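Local coordinates for cellulosomal scaffoldin (Bacteroides cellulosolvens, PDB 1TYJ), which probably binds dockerin modules through its type-II cohesin domain, as part of a scaffoldin that assembles the cellulosome, at residues Leu20-Asp25 / Tyr33-Lys38; Pro61-Leu66 / Ala73-Lys78; Gly69-Thr74 / Leu95-Ala100. One frame throughout, in Å; residues are numbered along the deposited sequence.

Contact 1 of 3, residues Leu20-Asp25 / Tyr33-Lys38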
# COMPACT_ATOMS: atom_id res chain seq x y z
N LEU A 20 -0.89 8.57 0.92
CA LEU A 20 0.26 7.72 1.20
C LEU A 20 0.65 7.03 -0.11
O LEU A 20 -0.10 6.19 -0.63
CB LEU A 20 -0.16 6.65 2.21
CG LEU A 20 0.97 5.74 2.76
CD1 LEU A 20 1.91 6.58 3.66
CD2 LEU A 20 0.41 4.54 3.54
N THR A 21 1.82 7.37 -0.65
CA THR A 21 2.35 6.66 -1.80
C THR A 21 3.24 5.54 -1.24
O THR A 21 4.09 5.79 -0.35
CB THR A 21 3.14 7.60 -2.69
OG1 THR A 21 2.25 8.58 -3.27
CG2 THR A 21 3.82 6.81 -3.82
N ILE A 22 3.01 4.31 -1.72
CA ILE A 22 3.72 3.14 -1.17
C ILE A 22 4.67 2.65 -2.24
O ILE A 22 4.24 2.36 -3.37
CB ILE A 22 2.77 2.00 -0.79
CG1 ILE A 22 1.71 2.48 0.24
CG2 ILE A 22 3.58 0.77 -0.27
CD1 ILE A 22 0.54 1.52 0.42
N ASN A 23 5.95 2.62 -1.88
CA ASN A 23 7.04 2.23 -2.79
C ASN A 23 7.69 0.92 -2.37
O ASN A 23 7.65 0.54 -1.19
CB ASN A 23 8.12 3.34 -2.81
CG ASN A 23 7.51 4.71 -3.15
OD1 ASN A 23 6.86 4.86 -4.16
ND2 ASN A 23 7.70 5.71 -2.26
N VAL A 24 8.31 0.23 -3.32
CA VAL A 24 9.28 -0.79 -2.98
C VAL A 24 10.64 -0.27 -3.46
O VAL A 24 10.70 0.55 -4.38
CB VAL A 24 8.97 -2.17 -3.60
CG1 VAL A 24 7.69 -2.69 -3.04
CG2 VAL A 24 8.86 -2.09 -5.11
N ASP A 25 11.72 -0.76 -2.86
CA ASP A 25 13.06 -0.38 -3.33
C ASP A 25 13.97 -1.61 -3.22
O ASP A 25 13.96 -2.30 -2.20
CB ASP A 25 13.59 0.75 -2.47
CG ASP A 25 14.93 1.23 -2.92
OD1 ASP A 25 15.86 1.22 -2.09
OD2 ASP A 25 15.08 1.59 -4.11
N TYR A 33 2.64 -7.94 -4.68
CA TYR A 33 2.63 -7.69 -3.22
C TYR A 33 1.25 -7.95 -2.67
O TYR A 33 0.25 -7.99 -3.42
CB TYR A 33 3.01 -6.22 -2.88
CG TYR A 33 1.90 -5.26 -3.28
CD1 TYR A 33 0.89 -4.92 -2.38
CD2 TYR A 33 1.79 -4.77 -4.60
CE1 TYR A 33 -0.20 -4.11 -2.75
CE2 TYR A 33 0.70 -3.94 -4.98
CZ TYR A 33 -0.29 -3.63 -4.04
OH TYR A 33 -1.35 -2.82 -4.38
N GLN A 34 1.19 -8.07 -1.35
CA GLN A 34 -0.07 -7.96 -0.61
C GLN A 34 0.25 -7.19 0.66
O GLN A 34 1.27 -7.48 1.33
CB GLN A 34 -0.64 -9.34 -0.27
CG GLN A 34 -2.08 -9.21 0.24
CD GLN A 34 -2.74 -10.54 0.50
OE1 GLN A 34 -2.66 -11.44 -0.31
NE2 GLN A 34 -3.42 -10.64 1.63
N PHE A 35 -0.62 -6.25 1.01
CA PHE A 35 -0.46 -5.42 2.22
C PHE A 35 -1.66 -5.51 3.14
O PHE A 35 -2.79 -5.61 2.65
CB PHE A 35 -0.30 -3.94 1.87
CG PHE A 35 0.93 -3.60 1.06
CD1 PHE A 35 0.87 -2.59 0.10
CD2 PHE A 35 2.15 -4.30 1.25
CE1 PHE A 35 2.00 -2.24 -0.62
CE2 PHE A 35 3.28 -3.97 0.51
CZ PHE A 35 3.20 -2.94 -0.42
N ASN A 36 -1.40 -5.49 4.46
CA ASN A 36 -2.43 -5.28 5.46
C ASN A 36 -2.04 -4.00 6.19
O ASN A 36 -0.95 -3.93 6.79
CB ASN A 36 -2.46 -6.46 6.44
CG ASN A 36 -3.71 -6.43 7.30
OD1 ASN A 36 -3.67 -6.04 8.49
ND2 ASN A 36 -4.83 -6.75 6.69
N ILE A 37 -2.90 -2.98 6.11
CA ILE A 37 -2.59 -1.62 6.62
C ILE A 37 -3.66 -1.15 7.59
O ILE A 37 -4.85 -1.27 7.32
CB ILE A 37 -2.45 -0.61 5.46
CG1 ILE A 37 -1.31 -1.03 4.54
CG2 ILE A 37 -2.33 0.85 5.98
CD1 ILE A 37 -1.14 -0.13 3.27
N LYS A 38 -3.23 -0.63 8.74
CA LYS A 38 -4.19 -0.17 9.74
C LYS A 38 -4.17 1.34 9.76
O LYS A 38 -3.12 1.96 9.58
CB LYS A 38 -3.80 -0.78 11.10
CG LYS A 38 -4.59 -0.30 12.28
CD LYS A 38 -5.62 -1.33 12.66
CE LYS A 38 -6.71 -0.74 13.52
NZ LYS A 38 -7.38 0.44 12.92

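Contact 2 of 3, residues Pro61-Leu66 / Ala73-Lys78. With EDO (1,2-ethanediol), chain E.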
# COMPACT_ATOMS: atom_id res chain seq x y z
N PRO A 61 -7.13 0.47 -4.02
CA PRO A 61 -6.35 1.71 -4.05
C PRO A 61 -5.82 2.10 -5.42
O PRO A 61 -5.85 1.31 -6.38
CB PRO A 61 -5.17 1.42 -3.11
CG PRO A 61 -5.76 0.34 -2.11
CD PRO A 61 -6.58 -0.53 -3.07
N ASP A 62 -5.33 3.33 -5.53
CA ASP A 62 -4.78 3.80 -6.78
C ASP A 62 -3.51 3.05 -7.13
O ASP A 62 -2.79 2.58 -6.27
CB ASP A 62 -4.49 5.31 -6.71
CG ASP A 62 -5.73 6.13 -6.38
OD1 ASP A 62 -6.59 6.31 -7.26
OD2 ASP A 62 -5.89 6.53 -5.20
N TYR A 63 -3.23 2.93 -8.43
CA TYR A 63 -2.02 2.31 -8.87
C TYR A 63 -0.80 3.25 -8.78
O TYR A 63 -0.93 4.49 -8.68
CB TYR A 63 -2.18 1.84 -10.32
CG TYR A 63 -3.25 0.80 -10.56
CD1 TYR A 63 -4.07 0.89 -11.69
CD2 TYR A 63 -3.43 -0.30 -9.68
CE1 TYR A 63 -5.04 -0.07 -11.97
CE2 TYR A 63 -4.45 -1.25 -9.92
CZ TYR A 63 -5.23 -1.14 -11.07
OH TYR A 63 -6.21 -2.07 -11.38
N GLY A 64 0.38 2.62 -8.76
CA GLY A 64 1.66 3.30 -8.92
C GLY A 64 2.16 3.06 -10.33
O GLY A 64 1.37 2.82 -11.26
N THR A 65 3.46 3.12 -10.51
CA THR A 65 4.02 2.92 -11.84
C THR A 65 4.45 1.46 -12.09
O THR A 65 4.58 1.03 -13.24
CB THR A 65 5.22 3.83 -12.08
OG1 THR A 65 6.19 3.55 -11.10
CG2 THR A 65 4.83 5.29 -11.89
N LEU A 66 4.70 0.71 -11.01
CA LEU A 66 5.06 -0.70 -11.16
C LEU A 66 3.83 -1.60 -11.31
O LEU A 66 2.69 -1.19 -11.03
CB LEU A 66 5.87 -1.18 -9.93
CG LEU A 66 7.19 -0.43 -9.69
CD1 LEU A 66 8.04 -1.15 -8.60
CD2 LEU A 66 7.97 -0.23 -10.98
N ALA A 73 -1.84 -8.87 -14.92
CA ALA A 73 -1.89 -8.45 -13.50
C ALA A 73 -3.28 -8.70 -12.95
O ALA A 73 -4.30 -8.66 -13.70
CB ALA A 73 -1.51 -6.98 -13.35
N THR A 74 -3.32 -9.05 -11.67
CA THR A 74 -4.60 -9.26 -11.01
C THR A 74 -4.58 -8.50 -9.67
O THR A 74 -3.56 -8.48 -9.02
CB THR A 74 -4.90 -10.76 -10.86
OG1 THR A 74 -6.25 -10.92 -10.43
CG2 THR A 74 -3.98 -11.41 -9.84
N ASP A 75 -5.70 -7.90 -9.31
CA ASP A 75 -5.86 -7.08 -8.10
C ASP A 75 -6.72 -7.85 -7.08
O ASP A 75 -7.56 -8.68 -7.46
CB ASP A 75 -6.67 -5.80 -8.40
CG ASP A 75 -5.91 -4.78 -9.20
OD1 ASP A 75 -4.68 -4.89 -9.35
OD2 ASP A 75 -6.58 -3.85 -9.70
N MET A 76 -6.52 -7.56 -5.80
CA MET A 76 -7.35 -8.05 -4.70
C MET A 76 -7.55 -6.88 -3.77
O MET A 76 -6.61 -6.16 -3.51
CB MET A 76 -6.63 -9.22 -3.96
CG MET A 76 -6.03 -8.89 -2.59
SD MET A 76 -7.26 -8.75 -1.23
CE MET A 76 -6.11 -9.13 0.08
N SER A 77 -8.78 -6.67 -3.30
CA SER A 77 -9.07 -5.62 -2.30
C SER A 77 -10.26 -6.05 -1.48
O SER A 77 -11.36 -6.21 -2.03
CB SER A 77 -9.25 -4.21 -2.92
OG SER A 77 -10.11 -4.21 -4.09
N LYS A 78 -10.02 -6.27 -0.20
CA LYS A 78 -11.03 -6.85 0.69
C LYS A 78 -10.71 -6.37 2.10
O LYS A 78 -9.96 -7.01 2.88
CB LYS A 78 -11.05 -8.38 0.53
CG LYS A 78 -12.23 -9.13 1.22
CD LYS A 78 -12.01 -10.65 1.04
CE LYS A 78 -13.23 -11.52 1.31
NZ LYS A 78 -14.39 -11.38 0.34
C1 EDO E . -2.84 -7.28 -19.19
O1 EDO E . -1.91 -8.29 -19.53
C2 EDO E . -3.16 -7.38 -17.72
O2 EDO E . -2.14 -6.77 -16.89

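Contact 3 of 3, residues Gly69-Thr74 / Leu95-Ala100. With EDO (1,2-ethanediol), chain E.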
# COMPACT_ATOMS: atom_id res chain seq x y z
N GLY A 69 2.89 -3.60 -16.43
CA GLY A 69 3.19 -4.36 -17.64
C GLY A 69 2.06 -5.31 -18.04
O GLY A 69 1.20 -5.67 -17.21
N ARG A 70 2.08 -5.74 -19.31
CA ARG A 70 1.02 -6.56 -19.86
C ARG A 70 1.30 -8.02 -19.57
O ARG A 70 1.54 -8.82 -20.51
CB ARG A 70 0.94 -6.38 -21.41
CG ARG A 70 0.48 -5.02 -21.90
CD ARG A 70 -1.01 -5.00 -22.17
NE ARG A 70 -1.75 -4.71 -20.94
CZ ARG A 70 -2.93 -4.11 -20.89
NH1 ARG A 70 -3.54 -3.71 -22.01
NH2 ARG A 70 -3.51 -3.90 -19.71
N PHE A 71 1.33 -8.38 -18.29
CA PHE A 71 1.63 -9.75 -17.88
C PHE A 71 0.50 -10.32 -17.02
O PHE A 71 0.74 -11.03 -16.03
CB PHE A 71 3.00 -9.84 -17.17
CG PHE A 71 4.10 -9.01 -17.84
CD1 PHE A 71 4.73 -7.99 -17.14
CD2 PHE A 71 4.46 -9.26 -19.15
CE1 PHE A 71 5.72 -7.21 -17.77
CE2 PHE A 71 5.45 -8.48 -19.78
CZ PHE A 71 6.06 -7.46 -19.10
N ASN A 72 -0.73 -9.98 -17.39
CA ASN A 72 -1.94 -10.47 -16.74
C ASN A 72 -1.93 -10.16 -15.25
O ASN A 72 -1.97 -11.05 -14.41
CB ASN A 72 -2.12 -11.98 -17.00
CG ASN A 72 -2.31 -12.29 -18.48
OD1 ASN A 72 -1.37 -12.70 -19.17
ND2 ASN A 72 -3.50 -12.05 -18.98
N ALA A 73 -1.84 -8.87 -14.92
CA ALA A 73 -1.89 -8.45 -13.50
C ALA A 73 -3.28 -8.70 -12.95
O ALA A 73 -4.30 -8.66 -13.70
CB ALA A 73 -1.51 -6.98 -13.35
N THR A 74 -3.32 -9.05 -11.67
CA THR A 74 -4.60 -9.26 -11.01
C THR A 74 -4.58 -8.50 -9.67
O THR A 74 -3.56 -8.48 -9.02
CB THR A 74 -4.90 -10.76 -10.86
OG1 THR A 74 -6.25 -10.92 -10.43
CG2 THR A 74 -3.98 -11.41 -9.84
N LEU A 95 3.91 -14.85 -15.19
CA LEU A 95 5.31 -14.64 -14.82
C LEU A 95 6.25 -15.00 -15.97
O LEU A 95 7.33 -14.39 -16.11
CB LEU A 95 5.70 -15.44 -13.59
CG LEU A 95 4.99 -15.04 -12.29
CD1 LEU A 95 5.46 -15.97 -11.12
CD2 LEU A 95 5.14 -13.52 -11.96
N SER A 96 5.86 -15.99 -16.78
CA SER A 96 6.73 -16.38 -17.91
C SER A 96 6.84 -15.20 -18.88
O SER A 96 7.94 -14.89 -19.37
CB SER A 96 6.22 -17.66 -18.60
OG SER A 96 5.12 -17.37 -19.41
N ALA A 97 5.72 -14.51 -19.16
CA ALA A 97 5.78 -13.35 -20.08
C ALA A 97 6.60 -12.22 -19.48
O ALA A 97 7.37 -11.53 -20.17
CB ALA A 97 4.39 -12.88 -20.46
N TYR A 98 6.44 -12.02 -18.18
CA TYR A 98 7.20 -11.03 -17.42
C TYR A 98 8.70 -11.32 -17.51
O TYR A 98 9.50 -10.44 -17.83
CB TYR A 98 6.68 -10.99 -15.97
CG TYR A 98 7.37 -10.00 -15.04
CD1 TYR A 98 7.95 -8.79 -15.54
CD2 TYR A 98 7.42 -10.24 -13.65
CE1 TYR A 98 8.59 -7.92 -14.71
CE2 TYR A 98 8.02 -9.36 -12.80
CZ TYR A 98 8.61 -8.17 -13.34
OH TYR A 98 9.23 -7.33 -12.46
N ARG A 99 9.09 -12.56 -17.29
CA ARG A 99 10.50 -12.93 -17.32
C ARG A 99 11.04 -12.70 -18.71
O ARG A 99 12.19 -12.26 -18.86
CB ARG A 99 10.72 -14.39 -16.92
CG ARG A 99 10.54 -14.65 -15.43
CD ARG A 99 10.94 -16.06 -14.99
NE ARG A 99 10.26 -17.14 -15.73
CZ ARG A 99 9.15 -17.78 -15.31
NH1 ARG A 99 8.58 -17.47 -14.14
NH2 ARG A 99 8.59 -18.75 -16.05
N ALA A 100 10.22 -12.95 -19.73
CA ALA A 100 10.66 -12.83 -21.13
C ALA A 100 10.82 -11.36 -21.59
O ALA A 100 11.47 -11.09 -22.61
CB ALA A 100 9.70 -13.55 -22.01
C1 EDO E . -2.84 -7.28 -19.19
O1 EDO E . -1.91 -8.29 -19.53
C2 EDO E . -3.16 -7.38 -17.72
O2 EDO E . -2.14 -6.77 -16.89

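Contact 1 of 3, residues Leu20-Asp25 / Tyr33-Lys38
Ile22, which meets Phe35 and Ile37 across this contact, shares strand 17-25 with Asp25, whose OD2 is hydrogen-bonded to Thr107 OG1. The contact itself is apolar. It lies at the heart of the beta sandwich that defines the cohesin fold. Strand 17-25 belongs to one sheet and strand 30-38 to the other, and the CA atoms of Ile22 and Phe35 stand 10.1 Å apart, so the two backbones meet through side chains alone. Backbone bonds to Val110 and Ala111 tie Ile22 into its own sheet.

The ring of Phe35 is held from several directions. Tyr33, two residues earlier on the same strand, lays its CD1 over the centre of one Phe35 face. Phe131 meets the ring edge-to-face, and Val110 touches the Phe35 side chain as well. All three residues that touch across the contact are buried. Ile37 rests in addition on Phe88 of strand 85-92.

The Ile22 side chain works as a fork. Its CG1 branch lies anti to the carbonyl carbon (chi1 -57°) and runs on extended, which sends CD1 forward. There Ile22 CD1 meets Ile37 CD1 tip to tip at 3.7 Å. The other branch goes to the ring. Ile22 CG2 touches Phe35 CE1 at 3.4 Å and Phe35 CZ at 3.7 Å, approaching obliquely. The Ile22 and Phe35 side chains slide past each other in opposite directions, so the ring lies alongside the isoleucine. Ile22 CD1 also passes 4.1 Å from Phe35 CD1.

Contact 2 of 3, residues Pro61-Leu66 / Ala73-Lys78
Tyr63 and Asp75 join the two sheets of the beta sandwich near the surface. Segment 61-66 contributes a short, weakly bonded strand beside strand 108-117. Segment 73-78 carries strand 73-77, which pairs with strand 85-92 in the other sheet.

The hydrogen bond comes first. Tyr63 OH donates to Asp75 OD2 over 2.5 Å, which is very short. The two side chains come from opposite directions. The carboxylate sits at the edge of the phenol ring, with Asp75 CG in the ring plane, but the carboxylate plane is turned 51° from that of the ring. Tyr63 CG lies anti to its carbonyl carbon (chi1 -62°), and from there the long ring spans the gap. The same oxygen, Asp75 OD2, lies 3.3 Å from Tyr63 CZ.

Charge is the second kind of interaction. Asp75 OD1 forms a salt bridge with Arg90 NH1, so the two carboxylate oxygens have different partners. Arg90 also makes a cation-pi contact with the Tyr63 ring. The arginine would probably favour the ionised carboxylate, which accepts the hydrogen bond from the phenol.

One more polar contact lies nearby: Ser77 OG is hydrogen-bonded to Ser58 O. Apolar packing is slight. Pro61 approaches Ser77 only loosely and also touches Tyr55, Phe88 and Val113. The sheet that holds strands 30-38, 73-77 and 85-92 corresponds to the dockerin-binding face of other cohesins, and probably serves so here. At the start of strand 73-77, Ala73 N donates to O2 of a bound 1,2-ethanediol at 2.9 Å.

Contact 3 of 3, residues Gly69-Thr74 / Leu95-Ala100
Phe71 lies against Tyr98 and Ala97 of helix 95-100, a short helix of the kind that marks type-II cohesins. Phe71 CB starts 4.0 Å from Tyr98 CB. Next, CG faces Tyr98 CA and CB. At the ortho positions the ring divides its contacts: Phe71 CD2 meets Ala97 CB at 3.9 Å, while Phe71 CD1 lies 3.7 Å from Tyr98 CD1. One atom further out, Phe71 CE1 reaches the same Tyr98 CD1 at 3.5 Å, and Phe71 CE2 comes 3.6 Å from Ala97 O. At the tip, Phe71 CZ is farther from Tyr98 CA than the ring centre is.

That CA is the centre of the contact. Tyr98 CA stands 3.6 Å from the Phe71 ring centroid, 10° off the normal, a CH-pi interaction over the face. Gly69 C lies on the opposite face, offset toward the rim. The two rings are 28° from parallel but slid apart, so they barely overlap. Tyr98 CG is anti to its backbone N (chi1 -180°), which swings its ring alongside that of Phe71, where Tyr98 CD1 meets it obliquely. Its hydroxyl is bonded to Phe30 O and Glu105 N, and Tyr92 meets both rings.

On the next residue, Asn72 N donates to O1 of the bound 1,2-ethanediol at 3.0 Å. The chemistry implies that dispersion and CH-pi attraction join turn and helix, while the polar bonds of Tyr98 hold its ring from beyond the contact.

From the N terminus, contact 1 comes first. It closes the short connection between strands 17-25 and 30-38, and so joins the two sheets at the core. The chain then passes to contact 2, which closes the loop of residues 67-72 and joins the sheets nearer the surface. Contact 3 begins on the segment where contact 2 ends, sharing Ala73 and Thr74. It spans the hairpin of strands 73-77 and 85-92 and brings helix 95-100 back to the turn. Contacts 1 and 2 touch directly, with Val24 CG2 3.7 Å from Leu66 CD1. Contact 3 lies outermost, its centre about 21 Å from that of contact 1.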